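Leucine aminopeptidase A1, chloroplastic (Solanum lycopersicum, PDB 5D8N) catalyses the removal of N-terminal amino acids, preferably leucine, from peptides as a magnesium-dependent homohexamer, and takes part in wound signalling and insect defence. Local coordinates at residues A[49-53]-A[54-58]; A[66-69]-A[70-74]; A[160-163]-A[164-168]; A[225-229]-A[230-234]. The protein carries 1 engineered substitution. One frame throughout, in Å; residues are numbered along the deposited sequence. Where two conformers were deposited one is given.

In the fold
Contacts 1, 2 and 3 belong to the N-terminal domain, whereas contact 4 opens a helix of the catalytic domain on the opposite side of the chain's centre from contacts 1 and 2. Contacts 1 and 2 touch: Ile49 of strand 46-52 packs on Leu72, and Met56 of the turn after it on Leu69. Both are partly buried, with exposed residues at Asn54 and along one side of the helix, and contact 4 is likewise partly buried. Contact 3 is the buried one, inside helix 152-170. Side chains of Thr52, Asn66 and Thr228 accept backbone N-H groups where a turn or helix starts; within the helix of contact 3, Thr164 instead donates to a carbonyl already engaged.

Contact 1 of 4, residues A[49-53]-A[54-58]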
loop_
_atom_site.group_PDB
_atom_site.type_symbol
_atom_site.label_atom_id
_atom_site.label_comp_id
_atom_site.label_asym_id
_atom_site.label_seq_id
_atom_site.Cartn_x
_atom_site.Cartn_y
_atom_site.Cartn_z
ATOM N N ILE A 49 34.313 35.027 16.862
ATOM C CA ILE A 49 35.626 34.697 16.336
ATOM C C ILE A 49 35.672 33.285 15.771
ATOM O O ILE A 49 35.332 32.307 16.446
ATOM C CB ILE A 49 36.675 34.775 17.450
ATOM C CG1 ILE A 49 36.745 36.218 17.943
ATOM C CG2 ILE A 49 38.038 34.325 16.920
ATOM C CD1 ILE A 49 37.309 36.316 19.345
ATOM N N GLY A 50 36.082 33.192 14.514
ATOM C CA GLY A 50 36.140 31.914 13.809
ATOM C C GLY A 50 37.495 31.297 14.046
ATOM O O GLY A 50 38.500 31.940 13.738
ATOM N N ALA A 51 37.523 30.111 14.661
ATOM C CA ALA A 51 38.769 29.451 15.001
ATOM C C ALA A 51 38.775 28.041 14.449
ATOM O O ALA A 51 37.879 27.253 14.760
ATOM C CB ALA A 51 38.983 29.429 16.515
ATOM N N THR A 52 39.892 27.691 13.813
ATOM C CA THR A 52 40.139 26.332 13.359
ATOM C C THR A 52 40.577 25.523 14.568
ATOM O O THR A 52 40.970 26.097 15.586
ATOM C CB THR A 52 41.275 26.279 12.294
ATOM O OG1 THR A 52 42.508 26.712 12.882
ATOM C CG2 THR A 52 40.980 27.172 11.079
ATOM N N GLU A 53 40.705 24.212 14.381
ATOM C CA GLU A 53 41.263 23.321 15.402
ATOM C C GLU A 53 42.687 23.699 15.743
ATOM O O GLU A 53 43.026 23.800 16.918
ATOM C CB GLU A 53 41.191 21.851 14.989
ATOM C CG GLU A 53 39.763 21.413 14.732
ATOM C CD GLU A 53 39.608 19.925 14.509
ATOM O OE1 GLU A 53 38.762 19.531 13.682
ATOM O OE2 GLU A 53 40.180 19.158 15.303
ATOM N N ASN A 54 43.482 24.044 14.735
ATOM C CA ASN A 54 44.852 24.475 14.984
ATOM C C ASN A 54 44.931 25.797 15.748
ATOM O O ASN A 54 45.832 25.986 16.573
ATOM C CB ASN A 54 45.621 24.590 13.664
ATOM C CG ASN A 54 45.929 23.241 13.021
ATOM O OD1 ASN A 54 45.806 22.165 13.622
ATOM N ND2 ASN A 54 46.377 23.306 11.772
ATOM N N ASP A 55 44.012 26.717 15.464
ATOM C CA ASP A 55 43.917 27.987 16.202
ATOM C C ASP A 55 43.688 27.791 17.706
ATOM O O ASP A 55 43.966 28.703 18.485
ATOM C CB ASP A 55 42.751 28.842 15.701
ATOM C CG ASP A 55 42.932 29.332 14.278
ATOM O OD1 ASP A 55 44.084 29.432 13.810
ATOM O OD2 ASP A 55 41.905 29.685 13.656
ATOM N N MET A 56 43.146 26.640 18.107
ATOM C CA MET A 56 42.846 26.359 19.519
ATOM C C MET A 56 43.951 25.615 20.279
ATOM O O MET A 56 43.769 25.196 21.426
ATOM C CB MET A 56 41.547 25.553 19.612
ATOM C CG MET A 56 40.344 26.276 19.042
ATOM S SD MET A 56 40.062 27.887 19.802
ATOM C CE MET A 56 39.853 27.381 21.510
ATOM N N ALA A 57 45.125 25.482 19.674
ATOM C CA ALA A 57 46.204 24.751 20.336
ATOM C C ALA A 57 46.611 25.441 21.636
ATOM O O ALA A 57 46.653 26.672 21.728
ATOM C CB ALA A 57 47.408 24.627 19.414
ATOM N N ARG A 58 46.948 24.638 22.636
ATOM C CA ARG A 58 47.421 25.178 23.902
ATOM C C ARG A 58 48.863 24.793 24.193
ATOM O O ARG A 58 49.391 23.849 23.603
ATOM C CB ARG A 58 46.514 24.701 25.029
ATOM C CG ARG A 58 45.072 25.140 24.850
ATOM C CD ARG A 58 44.198 24.547 25.934
ATOM N NE ARG A 58 42.810 25.002 25.853
ATOM C CZ ARG A 58 42.165 25.594 26.858
ATOM N NH1 ARG A 58 42.801 25.892 27.995
ATOM N NH2 ARG A 58 40.866 25.846 26.750
HETATM O O HOH W 1 40.958 31.661 12.231
#
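Thr52 turns OG1 between its N and carbonyl carbon (chi1 64°), and Asp55 carries CG beside its backbone N, anti to the carbonyl carbon (chi1 -66°); the two side chains thereby trade bonds with each other's backbone. Asp55 N donates to Thr52 OG1 at 3.0 Å, and Thr52 N donates to Asp55 OD2 at 2.8 Å. The second bond is nearly straight at hydrogen (170°), although the donor meets the carboxylate from above its plane. This reciprocal pair has the pattern of a capping box, Thr52 in the N-cap role, as strand 46-52 gives way to the 3-10 turn 54-56. Met56 N closes the turn on Glu53 O at 3.1 Å. The Met56 chain, bent at chi2 and chi3, lays SD against Ala51 CB, 3.8 Å away, and packs on Phe64 and Phe89. One water donates to Gly50 O and Asp55 OD2, while Asp55 OD1 is hydrogen-bonded to Ser146 OG. An alanine in place of Asp55 would probably leave Thr52 N and Ser146 without their mate and the water with one tether fewer. With N-H, water and hydroxyl partners gathered on it, the carboxylate is likely to remain ionised and to tie the strand end to the turn.

Contact 2 of 4, residues A[66-69]-A[70-74]; sequences NPLL and QQLDS
Asn66 O and Gln70 N close the first turn of helix 67-75, where the loop after strand 46-52 enters this helix of the N-terminal domain. Their bond is 2.7 Å long, with the donor nearly end-on to the carbonyl. The Asn66 side chain caps the same turn. With CG anti to its backbone N (chi1 180°), Asn66 swings its amide back over the turn, and OD1 accepts from Leu69 N at 2.8 Å. The donor lies in the carbonyl plane of the amide and the bond is nearly straight (169° at hydrogen), which satisfies one of the N-H groups that a helix start leaves without a backbone acceptor. The next three i to i-4 bonds follow, with Gln71 N bonded to Pro67 O, Leu72 N to Leu68 O and Asp73 N to Leu69 O. Pro67, in the first helical position, has no N-H to offer and needs no acceptor there. Leu68 and Leu72, one turn apart, bring their CD1 methyls to 4.0 Å, while the CG of Leu72 rests 3.4 Å from Leu68 O. The glutamines Gln70 and Gln71 lie exposed. Elsewhere the helix is covered by loops, Leu69 packing on Phe64 and Leu68 on Val39; Asn66 ND2 reaches Ala145 O, just after strand 139-144, and Asp73 OD2 bonds to Ser81 OG of helix 79-86.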
loop_
_atom_site.group_PDB
_atom_site.type_symbol
_atom_site.label_atom_id
_atom_site.label_comp_id
_atom_site.label_asym_id
_atom_site.label_seq_id
_atom_site.Cartn_x
_atom_site.Cartn_y
_atom_site.Cartn_z
ATOM N N ASN A 66 47.417 30.811 20.150
ATOM C CA ASN A 66 46.950 31.867 19.261
ATOM C C ASN A 66 47.047 33.249 19.917
ATOM O O ASN A 66 46.474 33.488 20.969
ATOM C CB ASN A 66 45.509 31.584 18.815
ATOM C CG ASN A 66 44.955 32.649 17.891
ATOM O OD1 ASN A 66 44.323 33.606 18.332
ATOM N ND2 ASN A 66 45.149 32.455 16.598
ATOM N N PRO A 67 47.695 34.203 19.242
ATOM C CA PRO A 67 47.890 35.529 19.833
ATOM C C PRO A 67 46.585 36.261 20.190
ATOM O O PRO A 67 46.494 36.845 21.267
ATOM C CB PRO A 67 48.660 36.291 18.740
ATOM C CG PRO A 67 49.336 35.226 17.935
ATOM C CD PRO A 67 48.409 34.041 17.964
ATOM N N LEU A 68 45.627 36.300 19.263
ATOM C CA LEU A 68 44.356 36.964 19.520
ATOM C C LEU A 68 43.589 36.307 20.681
ATOM O O LEU A 68 43.186 36.974 21.632
ATOM C CB LEU A 68 43.499 36.958 18.259
ATOM C CG LEU A 68 42.104 37.511 18.528
ATOM C CD1 LEU A 68 42.203 38.951 19.000
ATOM C CD2 LEU A 68 41.234 37.392 17.287
ATOM N N LEU A 69 43.486 34.986 20.667
ATOM C CA LEU A 69 42.807 34.294 21.759
ATOM C C LEU A 69 43.555 34.404 23.086
ATOM O O LEU A 69 42.949 34.614 24.141
ATOM C CB LEU A 69 42.561 32.829 21.403
ATOM C CG LEU A 69 41.622 32.610 20.218
ATOM C CD1 LEU A 69 41.525 31.127 19.902
ATOM C CD2 LEU A 69 40.251 33.174 20.536
ATOM N N GLN A 70 44.876 34.318 23.035
ATOM C CA GLN A 70 45.688 34.510 24.242
ATOM C C GLN A 70 45.434 35.878 24.883
ATOM O O GLN A 70 45.303 36.002 26.102
ATOM C CB GLN A 70 47.174 34.338 23.919
ATOM C CG GLN A 70 48.071 34.318 25.155
ATOM C CD GLN A 70 48.770 35.637 25.376
ATOM O OE1 GLN A 70 49.251 36.252 24.421
ATOM N NE2 GLN A 70 48.802 36.094 26.629
ATOM N N GLN A 71 45.353 36.919 24.062
ATOM C CA GLN A 71 45.135 38.259 24.595
ATOM C C GLN A 71 43.726 38.455 25.156
ATOM O O GLN A 71 43.530 39.084 26.189
ATOM C CB GLN A 71 45.379 39.287 23.493
ATOM C CG GLN A 71 45.469 40.708 24.025
ATOM C CD GLN A 71 46.097 41.674 23.037
ATOM O OE1 GLN A 71 46.345 41.331 21.875
ATOM N NE2 GLN A 71 46.285 42.916 23.480
ATOM N N LEU A 72 42.717 37.982 24.436
ATOM C CA LEU A 72 41.354 38.070 24.953
ATOM C C LEU A 72 41.206 37.325 26.277
ATOM O O LEU A 72 40.648 37.837 27.246
ATOM C CB LEU A 72 40.375 37.510 23.932
ATOM C CG LEU A 72 40.235 38.368 22.669
ATOM C CD1 LEU A 72 39.459 37.607 21.604
ATOM C CD2 LEU A 72 39.538 39.678 23.004
ATOM N N ASP A 73 41.800 36.143 26.343
ATOM C CA ASP A 73 41.755 35.363 27.566
ATOM C C ASP A 73 42.455 36.069 28.722
ATOM O O ASP A 73 41.902 36.148 29.819
ATOM C CB ASP A 73 42.416 34.015 27.329
ATOM C CG ASP A 73 42.085 33.028 28.418
ATOM O OD1 ASP A 73 40.913 33.057 28.858
ATOM O OD2 ASP A 73 42.951 32.174 28.724
ATOM N N SER A 74 43.619 36.653 28.443
ATOM C CA SER A 74 44.345 37.438 29.441
ATOM C C SER A 74 43.458 38.526 30.015
ATOM O O SER A 74 43.417 38.749 31.222
ATOM C CB SER A 74 45.571 38.129 28.825
ATOM O OG SER A 74 46.699 37.289 28.887
#

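Contact 3 of 4, residues A[160-163]-A[164-168]; sequences SAIA and TGVVL
Thr164 doubles the helical bond to Ser160 O, which accepts both its N and its OG1, each at 3.0 Å. The hydroxyl reaches back because OG1 stands beside the backbone N (chi1 -66°), and the two donors come to the carbonyl oxygen from opposite faces of its plane. Most of this part of helix 152-170 is tightly enclosed. Ala163 packs on Ile32 of strand 31-35, Ala161 on Tyr121 and His122 of helix 119-134, and Ile162 on Leu124. Gly165 N bonds to Ala161 O at 3.0 Å. Ile162 CG2 and Val166 CG2 barely meet, 4.5 Å apart, although both side chains are buried; the closer approach there is Val166 CG2 to Ile162 O, at 3.4 Å. The looser side is that of Thr164 and Val167, which retain some solvent access although they too touch helix 197-221, through Ala206 and Cys210 respectively. Val167 N continues the backbone series to Ala163 O. By giving its proton to a carbonyl of its own helix, the Thr164 hydroxyl settles its donor side locally, so it can sit between helices 119-134 and 197-221, against His122 and Ala206.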
loop_
_atom_site.group_PDB
_atom_site.type_symbol
_atom_site.label_atom_id
_atom_site.label_comp_id
_atom_site.label_asym_id
_atom_site.label_seq_id
_atom_site.Cartn_x
_atom_site.Cartn_y
_atom_site.Cartn_z
ATOM N N SER A 160 33.383 38.839 2.520
ATOM C CA SER A 160 32.099 38.888 1.834
ATOM C C SER A 160 31.241 37.646 2.095
ATOM O O SER A 160 30.014 37.733 2.212
ATOM C CB SER A 160 32.259 39.118 0.340
ATOM O OG SER A 160 32.847 37.994 -0.263
ATOM N N ALA A 161 31.899 36.517 2.300
ATOM C CA ALA A 161 31.244 35.279 2.692
ATOM C C ALA A 161 30.741 35.330 4.136
ATOM O O ALA A 161 29.622 34.898 4.407
ATOM C CB ALA A 161 32.190 34.094 2.523
ATOM N N ILE A 162 31.497 35.957 5.031
ATOM C CA ILE A 162 31.029 36.206 6.396
ATOM C C ILE A 162 29.769 37.079 6.377
ATOM O O ILE A 162 28.768 36.763 7.036
ATOM C CB ILE A 162 32.113 36.871 7.245
ATOM C CG1 ILE A 162 33.209 35.867 7.616
ATOM C CG2 ILE A 162 31.537 37.494 8.512
ATOM C CD1 ILE A 162 34.506 36.511 8.097
ATOM N N ALA A 163 29.806 38.145 5.575
ATOM C CA ALA A 163 28.686 39.052 5.439
ATOM C C ALA A 163 27.455 38.303 4.965
ATOM O O ALA A 163 26.367 38.510 5.485
ATOM C CB ALA A 163 29.023 40.186 4.469
ATOM N N THR A 164 27.623 37.480 3.937
ATOM C CA THR A 164 26.542 36.663 3.385
ATOM C C THR A 164 25.938 35.786 4.487
ATOM O O THR A 164 24.713 35.750 4.684
ATOM C CB THR A 164 27.080 35.788 2.237
ATOM O OG1 THR A 164 27.495 36.618 1.137
ATOM C CG2 THR A 164 26.065 34.808 1.790
ATOM N N GLY A 165 26.791 35.141 5.267
ATOM C CA GLY A 165 26.293 34.252 6.331
ATOM C C GLY A 165 25.489 35.005 7.382
ATOM O O GLY A 165 24.473 34.529 7.875
ATOM N N VAL A 166 25.949 36.199 7.731
ATOM C CA VAL A 166 25.236 37.004 8.733
ATOM C C VAL A 166 23.865 37.456 8.182
ATOM O O VAL A 166 22.889 37.419 8.902
ATOM C CB VAL A 166 26.058 38.213 9.173
ATOM C CG1 VAL A 166 25.232 39.131 10.066
ATOM C CG2 VAL A 166 27.302 37.740 9.906
ATOM N N VAL A 167 23.837 37.940 6.936
ATOM C CA VAL A 167 22.626 38.500 6.358
ATOM C C VAL A 167 21.592 37.392 6.177
ATOM O O VAL A 167 20.471 37.499 6.649
ATOM C CB VAL A 167 22.905 39.205 5.007
ATOM C CG1 VAL A 167 21.610 39.623 4.317
ATOM C CG2 VAL A 167 23.739 40.461 5.214
ATOM N N LEU A 168 22.016 36.275 5.596
ATOM C CA LEU A 168 21.085 35.198 5.344
ATOM C C LEU A 168 20.706 34.508 6.648
ATOM O O LEU A 168 19.573 34.127 6.823
ATOM C CB LEU A 168 21.713 34.173 4.399
ATOM C CG LEU A 168 22.008 34.704 3.014
ATOM C CD1 LEU A 168 22.560 33.548 2.158
ATOM C CD2 LEU A 168 20.737 35.269 2.425
#

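Contact 4 of 4, residues A[225-229]-A[230-234]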
loop_
_atom_site.group_PDB
_atom_site.type_symbol
_atom_site.label_atom_id
_atom_site.label_comp_id
_atom_site.label_asym_id
_atom_site.label_seq_id
_atom_site.Cartn_x
_atom_site.Cartn_y
_atom_site.Cartn_z
ATOM N N ASN A 225 -1.958 30.356 -2.113
ATOM C CA ASN A 225 -3.085 31.290 -2.018
ATOM C C ASN A 225 -2.618 32.737 -1.913
ATOM O O ASN A 225 -3.394 33.664 -2.075
ATOM C CB ASN A 225 -4.073 30.912 -0.898
ATOM C CG ASN A 225 -3.475 30.951 0.491
ATOM O OD1 ASN A 225 -2.386 30.447 0.739
ATOM N ND2 ASN A 225 -4.211 31.539 1.419
ATOM N N ILE A 226 -1.322 32.931 -1.738
ATOM C CA ILE A 226 -0.721 34.264 -1.685
ATOM C C ILE A 226 0.141 34.522 -2.929
ATOM O O ILE A 226 -0.035 35.514 -3.622
ATOM C CB ILE A 226 0.192 34.371 -0.430
ATOM C CG1 ILE A 226 -0.619 34.240 0.855
ATOM C CG2 ILE A 226 0.999 35.665 -0.433
ATOM C CD1 ILE A 226 -1.572 35.378 1.150
ATOM N N VAL A 227 1.085 33.634 -3.232
ATOM C CA VAL A 227 1.828 33.732 -4.485
ATOM C C VAL A 227 1.172 32.894 -5.577
ATOM O O VAL A 227 1.427 31.692 -5.694
ATOM C CB VAL A 227 3.323 33.387 -4.312
ATOM C CG1 VAL A 227 4.049 33.348 -5.661
ATOM C CG2 VAL A 227 3.999 34.456 -3.459
ATOM N N THR A 228 0.201 33.521 -6.225
ATOM C CA THR A 228 -0.447 33.031 -7.419
ATOM C C THR A 228 0.384 33.404 -8.631
ATOM O O THR A 228 1.378 34.097 -8.498
ATOM C CB THR A 228 -1.807 33.717 -7.570
ATOM O OG1 THR A 228 -1.605 35.127 -7.621
ATOM C CG2 THR A 228 -2.712 33.391 -6.376
ATOM N N PRO A 229 0.020 32.894 -9.807
ATOM C CA PRO A 229 0.733 33.301 -11.007
ATOM C C PRO A 229 0.675 34.798 -11.301
ATOM O O PRO A 229 1.696 35.401 -11.630
ATOM C CB PRO A 229 0.057 32.477 -12.114
ATOM C CG PRO A 229 -0.405 31.243 -11.421
ATOM C CD PRO A 229 -0.855 31.727 -10.054
ATOM N N ALA A 230 -0.466 35.419 -11.041
ATOM C CA ALA A 230 -0.614 36.867 -11.189
ATOM C C ALA A 230 0.271 37.627 -10.210
ATOM O O ALA A 230 1.013 38.518 -10.619
ATOM C CB ALA A 230 -2.062 37.284 -10.960
ATOM N N VAL A 231 0.378 37.126 -8.979
ATOM C CA VAL A 231 1.309 37.716 -8.011
ATOM C C VAL A 231 2.777 37.507 -8.348
ATOM O O VAL A 231 3.590 38.446 -8.294
ATOM C CB VAL A 231 1.044 37.232 -6.575
ATOM C CG1 VAL A 231 2.125 37.730 -5.612
ATOM C CG2 VAL A 231 -0.310 37.761 -6.130
ATOM N N LEU A 232 3.100 36.328 -8.864
ATOM C CA LEU A 232 4.458 36.111 -9.359
ATOM C C LEU A 232 4.799 37.082 -10.501
ATOM O O LEU A 232 5.898 37.634 -10.570
ATOM C CB LEU A 232 4.625 34.674 -9.824
ATOM C CG LEU A 232 6.052 34.184 -10.028
ATOM C CD1 LEU A 232 6.818 34.297 -8.720
ATOM C CD2 LEU A 232 6.066 32.715 -10.452
ATOM N N ALA A 233 3.857 37.293 -11.414
ATOM C CA ALA A 233 4.087 38.264 -12.491
ATOM C C ALA A 233 4.290 39.679 -11.961
ATOM O O ALA A 233 5.145 40.415 -12.461
ATOM C CB ALA A 233 2.935 38.258 -13.473
ATOM N N GLU A 234 3.543 40.044 -10.921
ATOM C CA GLU A 234 3.731 41.355 -10.289
ATOM C C GLU A 234 5.097 41.494 -9.633
ATOM O O GLU A 234 5.712 42.555 -9.707
ATOM C CB GLU A 234 2.661 41.663 -9.235
ATOM C CG GLU A 234 1.288 41.952 -9.815
ATOM C CD GLU A 234 1.231 43.157 -10.750
ATOM O OE1 GLU A 234 1.996 44.134 -10.531
ATOM O OE2 GLU A 234 0.443 43.067 -11.728
#
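Thr228 N-caps helix 229-242 of the catalytic domain: its OG1 accepts from Val231 N at 3.1 Å with an angle of 160° at hydrogen. The hydroxyl stands between its own backbone N and carbonyl carbon (chi1 58°), the rotation that faces it into the opening turn, while CG2 lies anti to the carbonyl carbon. The main chain of Thr228 contributes as well, its O taking Leu232 N at 2.8 Å, and Ala233 N follows on Pro229 O. Val231 lays its CG2 methyl 3.4 Å from Ile226 O. Val227 reaches the helix with both methyls: CG2 lies 4.3 Å from Val231 CG1, and CG1 meets Leu232 CD1. Leu232, with CG anti to its backbone N (chi1 -165°), extends to Ile280 of strand 278-284 and to Val353 and Ala355 of strand 347-358, which joins the helix start to the central sheet. The Val227 side chain lies about 6 Å from a bound magnesium ion, probably the one seen at Val220 and Ala222. A valine replacing Thr228 would keep the bulk but would probably leave Val231 N without its cap and fray the first turn. Beside the capping bond, Val231 CG2 sits just 3.3 Å from Thr228 OG1.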